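Side-chain contacts in tRNA (uracil(54)-C(5))-methyltransferase (Pyrococcus abyssi, PDB 2JJQ), which catalyses the S-adenosyl-L-methionine-dependent methylation of uridine 54 in tRNA to 5-methyluridine: residues 296-301 / 368-373; 382-385 / 390-393. One frame throughout, in Å; residues are numbered along the deposited sequence.

In the fold
Both contacts lie in the C-terminal catalytic domain, a class I-like methyltransferase fold, and each ties a helix to the same mixed sheet. Contact 1 joins the end of strand 293-297 and the loop after it to helix 368-377; contact 2 then pairs strand 381-386 with helix 389-398. They come in series along the chain, helix 368-377 leading into strand 381-386. In the sheet, strand 356-359 separates the two strands. The centres of the contacts are about 11 Å apart and their nearest atoms about 7 Å. Contact 1 thus sits directly at the cofactor pocket, whereas contact 2 joins strand and helix further off, the side chain of Y384 lying about 10 Å from the bound S-adenosyl-L-homocysteine.

Contact 1: 296-301 / 368-373; sequences DMYSGV and PRLVKR. With SAH (S-adenosyl-L-homocysteine), chain B.
Y298 carries its ring carbon CG anti to its own carbonyl carbon (chi1 -50°), a turn that brings the hydroxyl end of the ring up to the helix residue L370; L370 in turn holds CG anti to its backbone N (chi1 174°) and sends CD2 to meet it from the opposite direction. The contact belongs to the end of strand 293-297 and the cofactor-binding loop that follows it in the class I-like methyltransferase fold, and it shows how a ligand-binding loop can be backed by a helix that does not itself bind the ligand. L370 CD2 lies 3.3 Å from Y298 OH and 4.0 Å from Y298 CE2, an oblique approach to the phenol end of the ring. The bent chain of M297 closes the group: its CG stands 4.3 Å from L370 CD2, with its methyl CE over the centre of the Y298 ring, 4.1 Å above the plane, a loose CH-pi-like approach. The same methyl reaches the adenine, with M297 CE 3.9 Å from C2 of S-adenosyl-L-homocysteine. Y298 thus has the ligand beside its CB and CD1 and the leucine at its far end. Its hydroxyl is not left to the apolar methyl alone, being hydrogen-bonded to D346, another cofactor-binding residue, so that the phenol is held at its tip as well as along its side. The backbone of the loop binds too: G300 N is hydrogen-bonded to the carboxylate OD2 of D319, and the amino N of S-adenosyl-L-homocysteine donates to Y298 O at 3.1 Å.

Contact 2: 382-385 / 390-393; sequences IVYV and ETFA
A strand-turn-helix unit of the catalytic domain, strand 381-386 running through a short turn into helix 389-398, is closed by an edge-to-face aromatic pair. The edge of F392 is directed at the face of Y384, giving a T-shaped stack with centroids 5.0 Å apart and planes at 90°. F392 CD1 does most of the touching: it stands over the centre of the Y384 ring, 3.5 Å above its plane, and comes within 3.6 Å of Y384 CG. F392 CE1 follows at 3.9 Å from Y384 CB. Both rings leave their backbones with CG anti to N (chi1 -170° for Y384, 168° for F392), and the side chains run alongside each other, pointing opposite ways. The phenol end of Y384 thereby reaches the helix backbone, its OH 3.9 Å from F392 CA, and is hydrogen-bonded to D395 OD2, about a turn after F392. L420 and A422 of strand 419-424 and L112 of helix 97-112 also touch F392. Contact between the rings is apolar, probably with a favourable electrostatic part: the slightly positive C-H edge of F392 meets the electron-rich face of Y384, while the bond to D395 satisfies the tyrosine hydroxyl and would limit rotation of the phenol.

Contact 1: 296-301 / 368-373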
loop_
_atom_site.group_PDB
_atom_site.type_symbol
_atom_site.label_atom_id
_atom_site.label_comp_id
_atom_site.label_asym_id
_atom_site.label_seq_id
_atom_site.Cartn_x
_atom_site.Cartn_y
_atom_site.Cartn_z
ATOM N N ASP A 296 1.787 17.392 10.560
ATOM C CA ASP A 296 1.714 16.155 9.788
ATOM C C ASP A 296 1.375 15.054 10.831
ATOM O O ASP A 296 2.285 14.392 11.396
ATOM C CB ASP A 296 3.048 15.885 9.056
ATOM C CG ASP A 296 3.004 14.633 8.132
ATOM O OD1 ASP A 296 1.864 14.144 7.857
ATOM O OD2 ASP A 296 4.109 14.187 7.664
ATOM N N MET A 297 0.073 14.852 11.063
ATOM C CA MET A 297 -0.410 13.896 12.063
ATOM C C MET A 297 -0.522 12.495 11.423
ATOM O O MET A 297 -1.012 12.368 10.301
ATOM C CB MET A 297 -1.737 14.394 12.677
ATOM C CG MET A 297 -2.251 13.466 13.844
ATOM S SD MET A 297 -0.958 13.207 15.080
ATOM C CE MET A 297 -1.509 11.707 15.894
ATOM N N TYR A 298 -0.121 11.466 12.173
ATOM C CA TYR A 298 0.061 10.112 11.641
ATOM C C TYR A 298 1.097 10.193 10.500
ATOM O O TYR A 298 0.888 9.670 9.426
ATOM C CB TYR A 298 -1.239 9.551 11.102
ATOM C CG TYR A 298 -2.445 9.666 12.042
ATOM C CD1 TYR A 298 -2.634 8.748 13.072
ATOM C CD2 TYR A 298 -3.423 10.652 11.836
ATOM C CE1 TYR A 298 -3.732 8.844 13.918
ATOM C CE2 TYR A 298 -4.536 10.717 12.639
ATOM C CZ TYR A 298 -4.678 9.814 13.675
ATOM O OH TYR A 298 -5.802 9.901 14.448
ATOM N N SER A 299 2.239 10.814 10.790
ATOM C CA SER A 299 3.247 11.140 9.720
ATOM C C SER A 299 3.906 9.920 9.137
ATOM O O SER A 299 4.524 9.981 8.068
ATOM C CB SER A 299 4.352 12.025 10.290
ATOM O OG SER A 299 5.101 11.305 11.265
ATOM N N GLY A 300 3.873 8.804 9.856
ATOM C CA GLY A 300 4.759 7.700 9.447
ATOM C C GLY A 300 6.165 8.231 9.279
ATOM O O GLY A 300 6.658 9.025 10.101
ATOM N N VAL A 301 6.818 7.783 8.210
ATOM C CA VAL A 301 8.202 8.186 7.938
ATOM C C VAL A 301 8.286 9.591 7.333
ATOM O O VAL A 301 9.363 10.040 6.990
ATOM C CB VAL A 301 8.841 7.209 6.968
ATOM C CG1 VAL A 301 8.841 5.761 7.570
ATOM C CG2 VAL A 301 8.159 7.265 5.593
ATOM N N PRO A 368 -11.626 9.778 18.660
ATOM C CA PRO A 368 -12.616 10.789 19.104
ATOM C C PRO A 368 -12.046 11.998 19.842
ATOM O O PRO A 368 -12.525 13.131 19.637
ATOM C CB PRO A 368 -13.549 9.959 20.012
ATOM C CG PRO A 368 -13.574 8.594 19.286
ATOM C CD PRO A 368 -12.099 8.399 18.913
ATOM N N ARG A 369 -11.043 11.795 20.684
ATOM C CA ARG A 369 -10.398 12.905 21.400
ATOM C C ARG A 369 -9.697 13.885 20.453
ATOM O O ARG A 369 -9.663 15.082 20.686
ATOM C CB ARG A 369 -9.391 12.411 22.448
ATOM C CG ARG A 369 -10.073 11.879 23.712
ATOM C CD ARG A 369 -9.115 11.277 24.740
ATOM N NE ARG A 369 -9.863 10.919 25.948
ATOM C CZ ARG A 369 -9.403 10.125 26.914
ATOM N NH1 ARG A 369 -8.184 9.582 26.811
ATOM N NH2 ARG A 369 -10.165 9.867 27.985
ATOM N N LEU A 370 -9.105 13.357 19.397
ATOM C CA LEU A 370 -8.456 14.206 18.396
ATOM C C LEU A 370 -9.550 14.989 17.657
ATOM O O LEU A 370 -9.382 16.180 17.390
ATOM C CB LEU A 370 -7.669 13.321 17.408
ATOM C CG LEU A 370 -7.076 14.096 16.228
ATOM C CD1 LEU A 370 -6.203 15.286 16.674
ATOM C CD2 LEU A 370 -6.246 13.092 15.349
ATOM N N VAL A 371 -10.665 14.334 17.294
ATOM C CA VAL A 371 -11.760 15.108 16.683
ATOM C C VAL A 371 -12.306 16.240 17.566
ATOM O O VAL A 371 -12.511 17.371 17.092
ATOM C CB VAL A 371 -12.856 14.297 15.866
ATOM C CG1 VAL A 371 -12.558 12.777 15.616
ATOM C CG2 VAL A 371 -14.309 14.798 16.018
ATOM N N LYS A 372 -12.454 15.954 18.856
ATOM C CA LYS A 372 -12.822 17.029 19.805
ATOM C C LYS A 372 -11.833 18.194 19.799
ATOM O O LYS A 372 -12.222 19.391 19.786
ATOM C CB LYS A 372 -12.927 16.470 21.224
ATOM C CG LYS A 372 -14.064 15.444 21.376
ATOM C CD LYS A 372 -14.382 15.146 22.824
ATOM C CE LYS A 372 -15.531 14.134 22.957
ATOM N NZ LYS A 372 -15.995 14.060 24.396
ATOM N N ARG A 373 -10.539 17.853 19.802
ATOM C CA ARG A 373 -9.489 18.853 19.852
ATOM C C ARG A 373 -9.491 19.695 18.580
ATOM O O ARG A 373 -9.359 20.919 18.637
ATOM C CB ARG A 373 -8.140 18.197 20.072
ATOM C CG ARG A 373 -7.935 17.729 21.501
ATOM C CD ARG A 373 -6.575 17.078 21.654
ATOM N NE ARG A 373 -6.326 16.949 23.075
ATOM C CZ ARG A 373 -6.204 15.786 23.695
ATOM N NH1 ARG A 373 -6.266 14.656 22.992
ATOM N NH2 ARG A 373 -5.997 15.757 25.013
HETATM N N SAH B . 1.324 9.550 6.324
HETATM C CA SAH B . 2.055 8.249 6.476
HETATM C CB SAH B . 1.083 7.071 6.511
HETATM C CG SAH B . 0.185 7.080 7.727
HETATM S SD SAH B . -0.360 5.384 7.991
HETATM C C SAH B . 2.945 8.072 5.268
HETATM O O SAH B . 3.810 7.186 5.185
HETATM O OXT SAH B . 2.786 8.822 4.316
HETATM C "C5'" SAH B . -1.164 5.638 9.554
HETATM C "C4'" SAH B . -0.120 5.929 10.647
HETATM O "O4'" SAH B . -0.724 5.973 11.967
HETATM C "C3'" SAH B . 0.991 4.885 10.754
HETATM O "O3'" SAH B . 2.252 5.527 10.476
HETATM C "C2'" SAH B . 0.884 4.356 12.207
HETATM O "O2'" SAH B . 2.127 4.078 12.859
HETATM C "C1'" SAH B . 0.221 5.485 12.938
HETATM N N9 SAH B . -0.693 5.167 14.030
HETATM C C8 SAH B . -1.532 4.108 14.138
HETATM N N7 SAH B . -2.296 4.265 15.252
HETATM C C5 SAH B . -1.972 5.434 15.828
HETATM C C6 SAH B . -2.398 6.206 17.013
HETATM N N6 SAH B . -3.366 5.674 17.799
HETATM N N1 SAH B . -1.774 7.408 17.242
HETATM C C2 SAH B . -0.808 7.900 16.435
HETATM N N3 SAH B . -0.375 7.231 15.357
HETATM C C4 SAH B . -0.920 6.039 15.017
#

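Contact 2: 382-385 / 390-393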
loop_
_atom_site.group_PDB
_atom_site.type_symbol
_atom_site.label_atom_id
_atom_site.label_comp_id
_atom_site.label_asym_id
_atom_site.label_seq_id
_atom_site.Cartn_x
_atom_site.Cartn_y
_atom_site.Cartn_z
ATOM N N ILE A 382 -8.036 21.494 7.431
ATOM C CA ILE A 382 -7.639 20.113 7.674
ATOM C C ILE A 382 -7.479 19.407 6.339
ATOM O O ILE A 382 -8.371 19.477 5.477
ATOM C CB ILE A 382 -8.667 19.333 8.570
ATOM C CG1 ILE A 382 -8.707 19.959 9.959
ATOM C CG2 ILE A 382 -8.255 17.873 8.616
ATOM C CD1 ILE A 382 -9.919 19.456 10.838
ATOM N N VAL A 383 -6.370 18.686 6.153
ATOM C CA VAL A 383 -6.239 17.832 4.947
ATOM C C VAL A 383 -6.300 16.377 5.408
ATOM O O VAL A 383 -5.476 15.955 6.179
ATOM C CB VAL A 383 -4.875 18.097 4.149
ATOM C CG1 VAL A 383 -4.760 17.107 2.978
ATOM C CG2 VAL A 383 -4.796 19.539 3.665
ATOM N N TYR A 384 -7.295 15.625 4.952
ATOM C CA TYR A 384 -7.539 14.287 5.438
ATOM C C TYR A 384 -7.216 13.346 4.269
ATOM O O TYR A 384 -7.804 13.471 3.193
ATOM C CB TYR A 384 -9.002 14.172 5.875
ATOM C CG TYR A 384 -9.405 12.903 6.652
ATOM C CD1 TYR A 384 -10.326 12.976 7.716
ATOM C CD2 TYR A 384 -8.850 11.662 6.354
ATOM C CE1 TYR A 384 -10.752 11.820 8.433
ATOM C CE2 TYR A 384 -9.284 10.491 7.051
ATOM C CZ TYR A 384 -10.209 10.600 8.107
ATOM O OH TYR A 384 -10.596 9.447 8.776
ATOM N N VAL A 385 -6.237 12.462 4.459
ATOM C CA VAL A 385 -5.862 11.465 3.463
ATOM C C VAL A 385 -6.311 10.107 3.973
ATOM O O VAL A 385 -6.095 9.788 5.142
ATOM C CB VAL A 385 -4.316 11.481 3.312
ATOM C CG1 VAL A 385 -3.823 10.406 2.372
ATOM C CG2 VAL A 385 -3.871 12.873 2.854
ATOM N N GLU A 390 -15.336 4.887 3.712
ATOM C CA GLU A 390 -16.395 4.857 4.685
ATOM C C GLU A 390 -15.979 5.447 6.025
ATOM O O GLU A 390 -16.793 6.104 6.674
ATOM C CB GLU A 390 -16.943 3.418 4.829
ATOM C CG GLU A 390 -17.677 2.986 3.569
ATOM C CD GLU A 390 -18.407 1.652 3.699
ATOM O OE1 GLU A 390 -18.025 0.811 4.561
ATOM O OE2 GLU A 390 -19.353 1.450 2.896
ATOM N N THR A 391 -14.740 5.189 6.449
ATOM C CA THR A 391 -14.227 5.784 7.699
ATOM C C THR A 391 -14.032 7.288 7.544
ATOM O O THR A 391 -14.375 8.049 8.449
ATOM C CB THR A 391 -12.925 5.117 8.199
ATOM O OG1 THR A 391 -11.845 5.529 7.361
ATOM C CG2 THR A 391 -13.037 3.682 8.013
ATOM N N PHE A 392 -13.501 7.717 6.394
ATOM C CA PHE A 392 -13.416 9.145 6.105
ATOM C C PHE A 392 -14.807 9.799 6.239
ATOM O O PHE A 392 -14.973 10.846 6.870
ATOM C CB PHE A 392 -12.918 9.375 4.688
ATOM C CG PHE A 392 -13.092 10.785 4.243
ATOM C CD1 PHE A 392 -12.290 11.800 4.805
ATOM C CD2 PHE A 392 -14.054 11.126 3.290
ATOM C CE1 PHE A 392 -12.463 13.139 4.379
ATOM C CE2 PHE A 392 -14.230 12.413 2.896
ATOM C CZ PHE A 392 -13.434 13.434 3.422
ATOM N N ALA A 393 -15.801 9.185 5.609
ATOM C CA ALA A 393 -17.160 9.758 5.586
ATOM C C ALA A 393 -17.710 9.909 6.997
ATOM O O ALA A 393 -18.364 10.912 7.308
ATOM C CB ALA A 393 -18.105 8.885 4.726
#